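Long-range contacts in membrane-bound lytic murein transglycosylase A (Burkholderia pseudomallei, PDB 6QK4), which probably cleaves the beta-1,4-glycosidic bond between N-acetylmuramic acid and N-acetylglucosamine in peptidoglycan, leaving a 1,6-anhydro bond in the N-acetylmuramic acid residue: residues Asp100-Gly105 with Gly315-Tyr320; Phe287-Arg292 with Asn338-Leu343; Ile273-Ser278 with Val303-Val308. One frame throughout, in Å; residues are numbered along the deposited sequence.

Interactions 2 and 3 lie wholly in the 3D domain, whose family belongs to the double-psi beta-barrel clan; interaction 1 adds a strand from the MltA insert range. Interactions 2 and 3 are mostly buried; interaction 1 is partly buried, with a charged and hydroxylated face. Interactions 1 and 2 meet because strands 101-114 and 336-346 are neighbours: D100 OD1 forms a salt bridge with R340 NE (2.7 Å), and A318 packs on M341. Interactions 1 and 3 join where D319 N probably hydrogen-bonds to A274 O (2.8 Å). Parallel pairs make up interactions 1 and 3, the latter with a bulge, whereas interaction 2 is antiparallel and regular, its one water lying at the end of strand 285-291.

Interaction 1: residues Asp100-Gly105 with Gly315-Tyr320; sequences DGLVTG and GVRADY
Main-chain hydrogen bonds pair strand 101-114 with strand 317-324 in parallel, joining the range of the MltA-specific insert domain to the 3D domain, which is probably a double-psi beta-barrel. L102 O accepts A318 N in its carbonyl plane, and T104 N donates to A318 O. Y320 N reaches T104 O in a short, nearly straight bond (2.7 Å, 175°). At the start of the pair the bond from L102 N to V316 O is weak, and G101 CA comes close to the same carbonyl oxygen.

The polar side chains gather on the face that carries L102, T104, R317 and D319. R317 leaves its backbone with CG anti to N (chi1 -177°) and then bends at chi2 (70°), which carries the guanidinium across to T104. There NH1 (2.9 Å) and NH2 (3.3 Å) both end on T104 OG1, which lies in the guanidinium plane. NH1 also donates to L102 O from well above the carbonyl plane, so that this oxygen serves two donors. T104 OG1, in the crowded position between backbone N and carbonyl carbon, donates a hydrogen bond to D319 OD1 (2.7 Å), meeting the carboxylate from above its plane.

Apolar contacts are fewer. L102 CD2 sits over the centre of one guanidinium face, 3.9 Å from R317 CZ, with the two side chains running the same way. On the opposite face V103 CG1 touches Y320 CB, beside A318. At the start of the pair V316 CG1 packs against G101 CA. Beyond the pair, the Y320 hydroxyl bonds to E270.

Three bonds therefore grip the T104 hydroxyl, fixing its rotation and linking R317 to D319 through a single oxygen. The arginine may polarise this hydroxyl and would be expected to favour the ionised form of D319.

Interaction 2: residues Phe287-Arg292 with Asn338-Leu343; sequences FLQTTR and NGRMWL
Strands 285-291 and 336-346 pair antiparallel within the 3D domain, and F287-T290 lies alongside G339-W342 in this regular part of the sheet. F287 and W342 form a hydrogen-bonded pair, with F287 N to W342 O at 2.8 Å and W342 N returning to F287 O. Q289 and R340 form the next: the bond from Q289 N to R340 O is nearly straight, and R340 N returns to Q289 O. In all four bonds the donor lies in the carbonyl plane.

Between them, L288 and M341 are a non-hydrogen-bonded pair, side by side with L288 CD1 3.9 Å from M341 CG. This face turns towards A318 and Y320 of strand 317-324, consistent with the inward side of a double-psi beta-barrel, the fold expected for this family.

The other face carries F287, Q289, R340 and W342. Q289, with CG anti to the backbone N (chi1 177°) and the chain extended at chi2 (179°), runs beside the indole, amide and ring planes 37° apart. OE1 meets the ring edge, in plane, 3.3 Å from W342 CH2. F287 O meets the same edge at CE3 (3.4 Å), and the F287 ring edge reaches it from CD2 (4.3 Å). Q289 NE2 bonds to A13 O; R340 turns to D100.

At the end of strand 285-291 T290 OG1 donates to N338 O (2.9 Å) from above the carbonyl plane. A water also donates to N338 O and bridges it to T291 OG1, which also bonds to Q337.

Interaction 3: residues Ile273-Ser278 with Val303-Val308; sequences IAVDPS and VFAQDV
I273 carries much of this contact, and its branches close round one methyl group of V303. Its CB lies against D319 O of the neighbouring strand. From there CG2, anti to the carbonyl carbon, extends to V303 CG2 at 3.7 Å, and also packs on Y320 and L288. CG1 takes the crowded position between backbone N and carbonyl carbon (chi1 53°), where it meets F304 O (3.6 Å) as well as V303 CG2 (3.7 Å). The chain then runs on extended (chi2 169°), so that the tip, CD1, again touches V303 CG2 (3.7 Å). The two side chains cross at about a right angle, with the V303 methyl touched by all three side-chain carbons of the isoleucine beyond CB.

The backbone beneath is a parallel pairing interrupted by a beta bulge: I273 pairs with A305, but A274 pairs with D307, one residue further than regular spacing would give. I273 N donates to F304 O, and I273 O accepts Q306 N nearly along the C=O axis (3.0 Å) together with a weak bond from D307 N. Past the bulge V275 N bonds to D307 O (3.0 Å). V275 CG2 packs on A305 CB (3.8 Å), and the ring of P277 rests across V308 CG1. D276 OD1 accepts S278 N, an Asx turn after the paired part.

Polar tips point elsewhere: D307 OD2 bonds to Y106 OH and Q306 OE1 to S272 OG. Strand 272-274 lies between strand 298-307, parallel to it, and strand 317-324, antiparallel, with V286 of strand 285-291 touching I273 and V303, and helix 44-55 packing on F304.

Interaction 1: residues Asp100-Gly105 with Gly315-Tyr320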
ATOM      1  N   ASP A 100      10.683 -15.510 -12.152  1.00 18.65           N
ATOM      2  CA  ASP A 100      10.651 -14.057 -11.944  1.00 17.30           C
ATOM      3  C   ASP A 100       9.231 -13.505 -12.023  1.00 22.30           C
ATOM      4  O   ASP A 100       8.446 -13.868 -12.934  1.00 23.41           O
ATOM      5  CB  ASP A 100      11.464 -13.313 -13.042  1.00 19.31           C
ATOM      6  CG  ASP A 100      12.960 -13.464 -12.890  1.00 22.87           C
ATOM      7  OD1 ASP A 100      13.462 -13.689 -11.792  1.00 22.69           O
ATOM      8  OD2 ASP A 100      13.630 -13.270 -13.924  1.00 26.15           O
ATOM      9  N   GLY A 101       8.915 -12.571 -11.097  1.00 19.14           N
ATOM     10  CA  GLY A 101       7.662 -11.826 -11.208  1.00 20.08           C
ATOM     11  C   GLY A 101       7.766 -10.433 -10.627  1.00 20.82           C
ATOM     12  O   GLY A 101       8.795 -10.052 -10.085  1.00 28.35           O
ATOM     13  N   LEU A 102       6.715  -9.639 -10.775  1.00 19.89           N
ATOM     14  CA  LEU A 102       6.814  -8.216 -10.519  1.00 18.93           C
ATOM     15  C   LEU A 102       6.216  -7.871  -9.151  1.00 20.02           C
ATOM     16  O   LEU A 102       5.116  -8.335  -8.800  1.00 19.40           O
ATOM     17  CB  LEU A 102       6.113  -7.423 -11.624  1.00 23.23           C
ATOM     18  CG  LEU A 102       6.035  -5.929 -11.416  1.00 28.64           C
ATOM     19  CD1 LEU A 102       7.429  -5.356 -11.571  1.00 27.10           C
ATOM     20  CD2 LEU A 102       5.063  -5.300 -12.402  1.00 27.53           C
ATOM     21  N   VAL A 103       6.952  -7.081  -8.374  1.00 19.26           N
ATOM     22  CA  VAL A 103       6.502  -6.566  -7.063  1.00 18.43           C
ATOM     23  C   VAL A 103       6.312  -5.057  -7.167  1.00 20.01           C
ATOM     24  O   VAL A 103       7.288  -4.299  -7.353  1.00 21.39           O
ATOM     25  CB  VAL A 103       7.518  -6.856  -5.956  1.00 20.36           C
ATOM     26  CG1 VAL A 103       6.931  -6.444  -4.558  1.00 21.45           C
ATOM     27  CG2 VAL A 103       7.800  -8.357  -5.956  1.00 21.11           C
ATOM     28  N   THR A 104       5.076  -4.605  -6.998  1.00 18.92           N
ATOM     29  CA  THR A 104       4.810  -3.181  -6.901  1.00 20.61           C
ATOM     30  C   THR A 104       4.469  -2.842  -5.441  1.00 23.72           C
ATOM     31  O   THR A 104       4.515  -3.709  -4.574  1.00 23.78           O
ATOM     32  CB  THR A 104       3.695  -2.770  -7.883  1.00 19.94           C
ATOM     33  OG1 THR A 104       2.560  -3.625  -7.738  1.00 23.02           O
ATOM     34  CG2 THR A 104       4.196  -2.891  -9.337  1.00 23.73           C
ATOM     35  N   GLY A 105       4.090  -1.590  -5.153  1.00 21.27           N
ATOM     36  CA  GLY A 105       3.812  -1.219  -3.768  1.00 23.33           C
ATOM     37  C   GLY A 105       2.588  -0.336  -3.609  1.00 23.65           C
ATOM     38  O   GLY A 105       2.155   0.323  -4.550  1.00 22.92           O
ATOM     39  N   GLY A 315       0.708 -14.594 -11.844  1.00 27.01           N
ATOM     40  CA  GLY A 315       1.160 -15.654 -10.963  1.00 24.49           C
ATOM     41  C   GLY A 315       2.045 -15.080  -9.875  1.00 21.59           C
ATOM     42  O   GLY A 315       1.630 -14.728  -8.757  1.00 20.79           O
ATOM     43  N   VAL A 316       3.324 -14.983 -10.215  1.00 19.26           N
ATOM     44  CA  VAL A 316       4.285 -14.400  -9.275  1.00 19.63           C
ATOM     45  C   VAL A 316       4.096 -12.916  -9.414  1.00 20.14           C
ATOM     46  O   VAL A 316       4.721 -12.260 -10.264  1.00 19.30           O
ATOM     47  CB  VAL A 316       5.731 -14.820  -9.593  1.00 19.72           C
ATOM     48  CG1 VAL A 316       6.746 -14.194  -8.547  1.00 19.09           C
ATOM     49  CG2 VAL A 316       5.848 -16.387  -9.592  1.00 20.32           C
ATOM     50  N   ARG A 317       3.216 -12.366  -8.594  1.00 18.83           N
ATOM     51  CA  ARG A 317       2.832 -10.959  -8.709  1.00 19.35           C
ATOM     52  C   ARG A 317       2.375 -10.510  -7.327  1.00 19.12           C
ATOM     53  O   ARG A 317       1.491 -11.163  -6.735  1.00 18.93           O
ATOM     54  CB  ARG A 317       1.678 -10.834  -9.705  1.00 19.14           C
ATOM     55  CG  ARG A 317       1.262  -9.388  -9.928  1.00 20.51           C
ATOM     56  CD  ARG A 317       2.381  -8.608 -10.725  1.00 22.79           C
ATOM     57  NE  ARG A 317       1.847  -7.232 -10.991  1.00 23.54           N
ATOM     58  CZ  ARG A 317       1.965  -6.174 -10.180  1.00 26.62           C
ATOM     59  NH1 ARG A 317       2.649  -6.253  -9.073  1.00 22.73           N
ATOM     60  NH2 ARG A 317       1.370  -5.011 -10.471  1.00 25.96           N
ATOM     61  N   ALA A 318       2.877  -9.369  -6.844  1.00 18.81           N
ATOM     62  CA  ALA A 318       2.410  -8.910  -5.543  1.00 20.67           C
ATOM     63  C   ALA A 318       2.391  -7.383  -5.499  1.00 19.50           C
ATOM     64  O   ALA A 318       3.253  -6.712  -6.114  1.00 20.46           O
ATOM     65  CB  ALA A 318       3.297  -9.487  -4.438  1.00 24.82           C
ATOM     66  N   ASP A 319       1.450  -6.841  -4.698  1.00 20.50           N
ATOM     67  CA  ASP A 319       1.512  -5.438  -4.261  1.00 22.42           C
ATOM     68  C   ASP A 319       1.947  -5.417  -2.786  1.00 20.22           C
ATOM     69  O   ASP A 319       1.244  -5.952  -1.922  1.00 20.85           O
ATOM     70  CB  ASP A 319       0.137  -4.766  -4.413  1.00 20.72           C
ATOM     71  CG  ASP A 319       0.199  -3.381  -5.045  1.00 23.03           C
ATOM     72  OD1 ASP A 319       1.250  -2.865  -5.458  1.00 26.67           O
ATOM     73  OD2 ASP A 319      -0.873  -2.728  -5.128  1.00 25.88           O
ATOM     74  N   TYR A 320       3.108  -4.836  -2.501  1.00 20.47           N
ATOM     75  CA  TYR A 320       3.669  -4.842  -1.142  1.00 20.65           C
ATOM     76  C   TYR A 320       3.087  -3.676  -0.331  1.00 22.52           C
ATOM     77  O   TYR A 320       3.218  -2.512  -0.750  1.00 23.24           O
ATOM     78  CB  TYR A 320       5.189  -4.697  -1.293  1.00 20.52           C
ATOM     79  CG  TYR A 320       6.042  -4.832  -0.076  1.00 20.71           C
ATOM     80  CD1 TYR A 320       6.323  -6.090   0.449  1.00 23.44           C
ATOM     81  CD2 TYR A 320       6.578  -3.749   0.530  1.00 21.21           C
ATOM     82  CE1 TYR A 320       7.136  -6.216   1.572  1.00 24.89           C
ATOM     83  CE2 TYR A 320       7.439  -3.848   1.620  1.00 23.94           C
ATOM     84  CZ  TYR A 320       7.700  -5.092   2.144  1.00 24.97           C
ATOM     85  OH  TYR A 320       8.517  -5.194   3.245  1.00 24.66           O
TER

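Interaction 2: residues Phe287-Arg292 with Asn338-Leu343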
ATOM      1  N   PHE A 287       7.095 -16.173   1.212  1.00 16.79           N
ATOM      2  CA  PHE A 287       8.399 -15.575   1.423  1.00 16.98           C
ATOM      3  C   PHE A 287       8.756 -14.847   0.140  1.00 19.65           C
ATOM      4  O   PHE A 287       8.746 -15.462  -0.939  1.00 19.05           O
ATOM      5  CB  PHE A 287       9.486 -16.599   1.816  1.00 18.55           C
ATOM      6  CG  PHE A 287      10.710 -15.871   2.337  1.00 18.66           C
ATOM      7  CD1 PHE A 287      10.689 -15.328   3.611  1.00 18.63           C
ATOM      8  CD2 PHE A 287      11.787 -15.585   1.506  1.00 20.07           C
ATOM      9  CE1 PHE A 287      11.716 -14.614   4.100  1.00 20.79           C
ATOM     10  CE2 PHE A 287      12.876 -14.801   1.996  1.00 22.33           C
ATOM     11  CZ  PHE A 287      12.816 -14.280   3.285  1.00 20.85           C
ATOM     12  N   LEU A 288       8.972 -13.527   0.253  1.00 17.70           N
ATOM     13  CA  LEU A 288       9.173 -12.645  -0.879  1.00 18.36           C
ATOM     14  C   LEU A 288      10.644 -12.226  -0.931  1.00 20.93           C
ATOM     15  O   LEU A 288      11.159 -11.689   0.034  1.00 21.66           O
ATOM     16  CB  LEU A 288       8.238 -11.417  -0.732  1.00 19.55           C
ATOM     17  CG  LEU A 288       8.181 -10.464  -1.913  1.00 25.50           C
ATOM     18  CD1 LEU A 288       7.743 -11.159  -3.206  1.00 24.62           C
ATOM     19  CD2 LEU A 288       7.211  -9.280  -1.580  1.00 25.00           C
ATOM     20  N   GLN A 289      11.280 -12.436  -2.082  1.00 19.92           N
ATOM     21  CA  GLN A 289      12.639 -11.969  -2.316  1.00 18.60           C
ATOM     22  C   GLN A 289      12.564 -10.927  -3.414  1.00 20.65           C
ATOM     23  O   GLN A 289      12.097 -11.234  -4.516  1.00 23.55           O
ATOM     24  CB  GLN A 289      13.504 -13.149  -2.738  1.00 20.83           C
ATOM     25  CG  GLN A 289      14.971 -12.679  -3.090  1.00 20.90           C
ATOM     26  CD  GLN A 289      15.829 -13.874  -3.474  1.00 24.27           C
ATOM     27  OE1 GLN A 289      15.306 -14.932  -3.873  1.00 28.37           O
ATOM     28  NE2 GLN A 289      17.134 -13.728  -3.337  1.00 25.98           N
ATOM     29  N   THR A 290      12.999  -9.700  -3.110  1.00 20.64           N
ATOM     30  CA  THR A 290      12.872  -8.593  -4.070  1.00 21.77           C
ATOM     31  C   THR A 290      13.947  -7.533  -3.710  1.00 21.47           C
ATOM     32  O   THR A 290      14.967  -7.878  -3.098  1.00 21.27           O
ATOM     33  CB  THR A 290      11.400  -8.105  -4.129  1.00 22.32           C
ATOM     34  OG1 THR A 290      11.312  -7.105  -5.144  1.00 21.19           O
ATOM     35  CG2 THR A 290      10.930  -7.425  -2.813  1.00 22.09           C
ATOM     36  N   THR A 291      13.744  -6.268  -4.067  1.00 20.32           N
ATOM     37  CA  THR A 291      14.670  -5.202  -3.688  1.00 21.32           C
ATOM     38  C   THR A 291      13.884  -3.973  -3.244  1.00 24.39           C
ATOM     39  O   THR A 291      12.701  -3.832  -3.545  1.00 23.68           O
ATOM     40  CB  THR A 291      15.624  -4.792  -4.852  1.00 20.49           C
ATOM     41  OG1 THR A 291      14.849  -4.553  -6.037  1.00 23.86           O
ATOM     42  CG2 THR A 291      16.613  -5.915  -5.155  1.00 20.66           C
ATOM     43  N   ARG A 292      14.598  -3.049  -2.555  1.00 26.53           N
ATOM     44  CA  ARG A 292      13.959  -1.813  -2.087  1.00 27.56           C
ATOM     45  C   ARG A 292      13.918  -0.783  -3.202  1.00 27.27           C
ATOM     46  O   ARG A 292      14.893  -0.617  -3.915  1.00 26.84           O
ATOM     47  CB  ARG A 292      14.741  -1.222  -0.936  1.00 29.71           C
ATOM     48  CG  ARG A 292      14.870  -2.084   0.266  1.00 37.92           C
ATOM     49  CD  ARG A 292      15.176  -1.207   1.473  1.00 43.07           C
ATOM     50  NE  ARG A 292      14.944  -2.026   2.643  1.00 50.40           N
ATOM     51  CZ  ARG A 292      13.881  -1.931   3.417  1.00 52.22           C
ATOM     52  NH1 ARG A 292      12.980  -0.987   3.174  1.00 53.24           N
ATOM     53  NH2 ARG A 292      13.759  -2.739   4.460  1.00 54.25           N
ATOM     54  N   ASN A 338      11.783  -6.613  -9.720  1.00 21.50           N
ATOM     55  CA  ASN A 338      11.736  -8.064  -9.924  1.00 19.47           C
ATOM     56  C   ASN A 338      11.685  -8.766  -8.573  1.00 23.49           C
ATOM     57  O   ASN A 338      12.262  -8.289  -7.578  1.00 23.80           O
ATOM     58  CB  ASN A 338      12.973  -8.561 -10.645  1.00 21.19           C
ATOM     59  CG  ASN A 338      12.866 -10.016 -11.044  1.00 22.25           C
ATOM     60  OD1 ASN A 338      11.829 -10.461 -11.591  1.00 21.75           O
ATOM     61  ND2 ASN A 338      13.959 -10.795 -10.742  1.00 22.15           N
ATOM     62  N   GLY A 339      10.987  -9.916  -8.566  1.00 22.33           N
ATOM     63  CA  GLY A 339      10.803 -10.688  -7.339  1.00 20.99           C
ATOM     64  C   GLY A 339      10.682 -12.187  -7.542  1.00 21.17           C
ATOM     65  O   GLY A 339      10.419 -12.681  -8.643  1.00 21.50           O
ATOM     66  N   ARG A 340      10.889 -12.900  -6.436  1.00 16.14           N
ATOM     67  CA  ARG A 340      10.725 -14.365  -6.334  1.00 17.84           C
ATOM     68  C   ARG A 340       9.855 -14.710  -5.116  1.00 17.87           C
ATOM     69  O   ARG A 340       9.901 -14.037  -4.065  1.00 18.30           O
ATOM     70  CB  ARG A 340      12.073 -15.061  -6.169  1.00 19.61           C
ATOM     71  CG  ARG A 340      12.961 -14.937  -7.392  1.00 20.51           C
ATOM     72  CD  ARG A 340      12.383 -15.712  -8.583  1.00 21.31           C
ATOM     73  NE  ARG A 340      13.240 -15.544  -9.784  1.00 22.40           N
ATOM     74  CZ  ARG A 340      14.345 -16.268 -10.077  1.00 25.83           C
ATOM     75  NH1 ARG A 340      14.807 -17.212  -9.234  1.00 24.51           N
ATOM     76  NH2 ARG A 340      15.027 -15.954 -11.213  1.00 22.44           N
ATOM     77  N   MET A 341       9.098 -15.792  -5.226  1.00 16.68           N
ATOM     78  CA  MET A 341       8.164 -16.183  -4.157  1.00 16.19           C
ATOM     79  C   MET A 341       8.294 -17.652  -3.806  1.00 20.59           C
ATOM     80  O   MET A 341       8.520 -18.491  -4.687  1.00 21.58           O
ATOM     81  CB  MET A 341       6.679 -15.961  -4.566  1.00 17.78           C
ATOM     82  CG  MET A 341       6.366 -14.526  -4.585  1.00 17.31           C
ATOM     83  SD  MET A 341       4.593 -14.497  -5.156  1.00 22.21           S
ATOM     84  CE  MET A 341       4.334 -12.738  -5.015  1.00 21.80           C
ATOM     85  N   TRP A 342       8.117 -17.946  -2.514  1.00 18.41           N
ATOM     86  CA  TRP A 342       7.795 -19.277  -2.010  1.00 19.33           C
ATOM     87  C   TRP A 342       6.494 -19.195  -1.231  1.00 20.46           C
ATOM     88  O   TRP A 342       6.357 -18.334  -0.345  1.00 22.64           O
ATOM     89  CB  TRP A 342       8.895 -19.795  -1.058  1.00 21.39           C
ATOM     90  CG  TRP A 342      10.235 -19.971  -1.769  1.00 20.78           C
ATOM     91  CD1 TRP A 342      10.799 -21.166  -2.129  1.00 20.56           C
ATOM     92  CD2 TRP A 342      11.141 -18.933  -2.256  1.00 19.88           C
ATOM     93  NE1 TRP A 342      12.022 -20.932  -2.802  1.00 21.39           N
ATOM     94  CE2 TRP A 342      12.205 -19.581  -2.923  1.00 22.75           C
ATOM     95  CE3 TRP A 342      11.104 -17.519  -2.240  1.00 18.80           C
ATOM     96  CZ2 TRP A 342      13.300 -18.874  -3.485  1.00 22.76           C
ATOM     97  CZ3 TRP A 342      12.181 -16.798  -2.870  1.00 24.02           C
ATOM     98  CH2 TRP A 342      13.263 -17.503  -3.466  1.00 24.44           C
ATOM     99  N   LEU A 343       5.549 -20.100  -1.522  1.00 18.19           N
ATOM    100  CA  LEU A 343       4.307 -20.177  -0.752  1.00 17.24           C
ATOM    101  C   LEU A 343       4.490 -21.163   0.394  1.00 19.94           C
ATOM    102  O   LEU A 343       5.069 -22.241   0.208  1.00 21.27           O
ATOM    103  CB  LEU A 343       3.163 -20.642  -1.651  1.00 18.02           C
ATOM    104  CG  LEU A 343       2.868 -19.869  -2.932  1.00 25.27           C
ATOM    105  CD1 LEU A 343       1.448 -20.167  -3.432  1.00 21.54           C
ATOM    106  CD2 LEU A 343       2.950 -18.398  -2.768  1.00 25.25           C
TER
HETATM  107  O   HOH W   1      14.443  -6.778  -7.596  1.00 26.48           O

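Interaction 3: residues Ile273-Ser278 with Val303-Val308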
ATOM      1  N   ILE A 273       0.707  -8.539   1.726  1.00 19.05           N
ATOM      2  CA  ILE A 273       0.720  -8.259   0.295  1.00 18.10           C
ATOM      3  C   ILE A 273      -0.684  -8.468  -0.288  1.00 17.99           C
ATOM      4  O   ILE A 273      -1.495  -9.261   0.204  1.00 17.65           O
ATOM      5  CB  ILE A 273       1.715  -9.130  -0.483  1.00 17.92           C
ATOM      6  CG1 ILE A 273       1.495 -10.639  -0.200  1.00 18.59           C
ATOM      7  CG2 ILE A 273       3.191  -8.584  -0.260  1.00 16.77           C
ATOM      8  CD1 ILE A 273       2.332 -11.516  -1.203  1.00 17.54           C
ATOM      9  N   ALA A 274      -0.982  -7.673  -1.324  1.00 19.23           N
ATOM     10  CA  ALA A 274      -2.089  -7.967  -2.207  1.00 23.34           C
ATOM     11  C   ALA A 274      -1.625  -8.888  -3.340  1.00 18.83           C
ATOM     12  O   ALA A 274      -0.504  -8.731  -3.876  1.00 22.53           O
ATOM     13  CB  ALA A 274      -2.652  -6.656  -2.783  1.00 21.13           C
ATOM     14  N   VAL A 275      -2.468  -9.889  -3.660  1.00 21.57           N
ATOM     15  CA  VAL A 275      -2.165 -10.922  -4.650  1.00 20.53           C
ATOM     16  C   VAL A 275      -3.326 -11.088  -5.637  1.00 20.45           C
ATOM     17  O   VAL A 275      -4.428 -10.588  -5.437  1.00 21.67           O
ATOM     18  CB  VAL A 275      -1.848 -12.288  -4.014  1.00 19.18           C
ATOM     19  CG1 VAL A 275      -0.631 -12.168  -3.177  1.00 21.96           C
ATOM     20  CG2 VAL A 275      -3.082 -12.751  -3.158  1.00 21.54           C
ATOM     21  N   ASP A 276      -3.069 -11.881  -6.673  1.00 20.54           N
ATOM     22  CA  ASP A 276      -4.163 -12.380  -7.525  1.00 22.67           C
ATOM     23  C   ASP A 276      -4.665 -13.651  -6.846  1.00 24.94           C
ATOM     24  O   ASP A 276      -3.941 -14.651  -6.761  1.00 21.95           O
ATOM     25  CB  ASP A 276      -3.640 -12.652  -8.954  1.00 23.06           C
ATOM     26  CG  ASP A 276      -4.690 -13.313  -9.861  1.00 27.57           C
ATOM     27  OD1 ASP A 276      -5.706 -13.807  -9.308  1.00 24.79           O
ATOM     28  OD2 ASP A 276      -4.476 -13.318 -11.111  1.00 29.37           O
ATOM     29  N   PRO A 277      -5.862 -13.639  -6.243  1.00 24.33           N
ATOM     30  CA  PRO A 277      -6.192 -14.739  -5.314  1.00 23.98           C
ATOM     31  C   PRO A 277      -6.421 -16.061  -6.028  1.00 21.93           C
ATOM     32  O   PRO A 277      -6.408 -17.096  -5.374  1.00 24.70           O
ATOM     33  CB  PRO A 277      -7.473 -14.239  -4.597  1.00 24.70           C
ATOM     34  CG  PRO A 277      -8.139 -13.397  -5.676  1.00 22.96           C
ATOM     35  CD  PRO A 277      -6.952 -12.663  -6.381  1.00 23.65           C
ATOM     36  N   SER A 278      -6.634 -16.054  -7.345  1.00 22.09           N
ATOM     37  CA  SER A 278      -6.696 -17.323  -8.047  1.00 26.14           C
ATOM     38  C   SER A 278      -5.339 -17.957  -8.244  1.00 24.00           C
ATOM     39  O   SER A 278      -5.268 -19.153  -8.510  1.00 29.36           O
ATOM     40  CB  SER A 278      -7.401 -17.159  -9.408  1.00 31.91           C
ATOM     41  OG  SER A 278      -6.526 -16.517 -10.324  1.00 38.56           O
ATOM     42  N   VAL A 303       5.773 -12.403   4.247  1.00 19.16           N
ATOM     43  CA  VAL A 303       4.553 -11.609   4.201  1.00 19.52           C
ATOM     44  C   VAL A 303       3.360 -12.572   4.129  1.00 17.77           C
ATOM     45  O   VAL A 303       3.490 -13.811   3.983  1.00 16.90           O
ATOM     46  CB  VAL A 303       4.552 -10.649   2.994  1.00 19.09           C
ATOM     47  CG1 VAL A 303       5.820  -9.711   3.059  1.00 18.44           C
ATOM     48  CG2 VAL A 303       4.641 -11.433   1.666  1.00 18.32           C
ATOM     49  N   PHE A 304       2.154 -11.984   4.216  1.00 16.22           N
ATOM     50  CA  PHE A 304       0.930 -12.806   4.165  1.00 17.67           C
ATOM     51  C   PHE A 304       0.004 -12.244   3.109  1.00 17.44           C
ATOM     52  O   PHE A 304      -0.157 -11.030   3.020  1.00 18.96           O
ATOM     53  CB  PHE A 304       0.218 -12.815   5.524  1.00 16.38           C
ATOM     54  CG  PHE A 304       0.987 -13.566   6.584  1.00 20.27           C
ATOM     55  CD1 PHE A 304       1.996 -12.932   7.256  1.00 19.96           C
ATOM     56  CD2 PHE A 304       0.616 -14.883   6.925  1.00 19.51           C
ATOM     57  CE1 PHE A 304       2.717 -13.649   8.246  1.00 20.22           C
ATOM     58  CE2 PHE A 304       1.319 -15.615   7.900  1.00 19.09           C
ATOM     59  CZ  PHE A 304       2.399 -14.958   8.535  1.00 17.57           C
ATOM     60  N   ALA A 305      -0.571 -13.126   2.279  1.00 19.54           N
ATOM     61  CA  ALA A 305      -1.521 -12.687   1.245  1.00 16.68           C
ATOM     62  C   ALA A 305      -2.851 -12.321   1.890  1.00 18.49           C
ATOM     63  O   ALA A 305      -3.625 -13.196   2.288  1.00 19.77           O
ATOM     64  CB  ALA A 305      -1.684 -13.813   0.214  1.00 22.40           C
ATOM     65  N   GLN A 306      -3.098 -11.008   2.062  1.00 17.79           N
ATOM     66  CA  GLN A 306      -4.212 -10.557   2.870  1.00 19.44           C
ATOM     67  C   GLN A 306      -4.996  -9.515   2.126  1.00 19.68           C
ATOM     68  O   GLN A 306      -5.874  -8.886   2.741  1.00 19.19           O
ATOM     69  CB  GLN A 306      -3.754 -10.015   4.241  1.00 19.89           C
ATOM     70  CG  GLN A 306      -3.000 -11.158   5.060  1.00 18.43           C
ATOM     71  CD  GLN A 306      -2.549 -10.718   6.455  1.00 20.03           C
ATOM     72  OE1 GLN A 306      -2.060  -9.585   6.653  1.00 21.16           O
ATOM     73  NE2 GLN A 306      -2.552 -11.669   7.384  1.00 20.10           N
ATOM     74  N   ASP A 307      -4.742  -9.346   0.827  1.00 19.12           N
ATOM     75  CA  ASP A 307      -5.489  -8.313   0.102  1.00 20.52           C
ATOM     76  C   ASP A 307      -5.493  -8.698  -1.365  1.00 23.18           C
ATOM     77  O   ASP A 307      -4.778  -9.599  -1.787  1.00 19.61           O
ATOM     78  CB  ASP A 307      -4.867  -6.902   0.343  1.00 20.51           C
ATOM     79  CG  ASP A 307      -5.916  -5.733   0.194  1.00 22.08           C
ATOM     80  OD1 ASP A 307      -7.116  -5.993  -0.091  1.00 23.47           O
ATOM     81  OD2 ASP A 307      -5.478  -4.548   0.347  1.00 21.88           O
ATOM     82  N   VAL A 308      -6.321  -8.000  -2.158  1.00 24.47           N
ATOM     83  CA  VAL A 308      -6.329  -8.148  -3.607  1.00 22.17           C
ATOM     84  C   VAL A 308      -6.369  -6.745  -4.198  1.00 23.03           C
ATOM     85  O   VAL A 308      -6.590  -5.762  -3.481  1.00 26.36           O
ATOM     86  CB  VAL A 308      -7.558  -8.975  -4.093  1.00 23.20           C
ATOM     87  CG1 VAL A 308      -7.650 -10.343  -3.375  1.00 25.18           C
ATOM     88  CG2 VAL A 308      -8.825  -8.190  -3.917  1.00 26.88           C
TER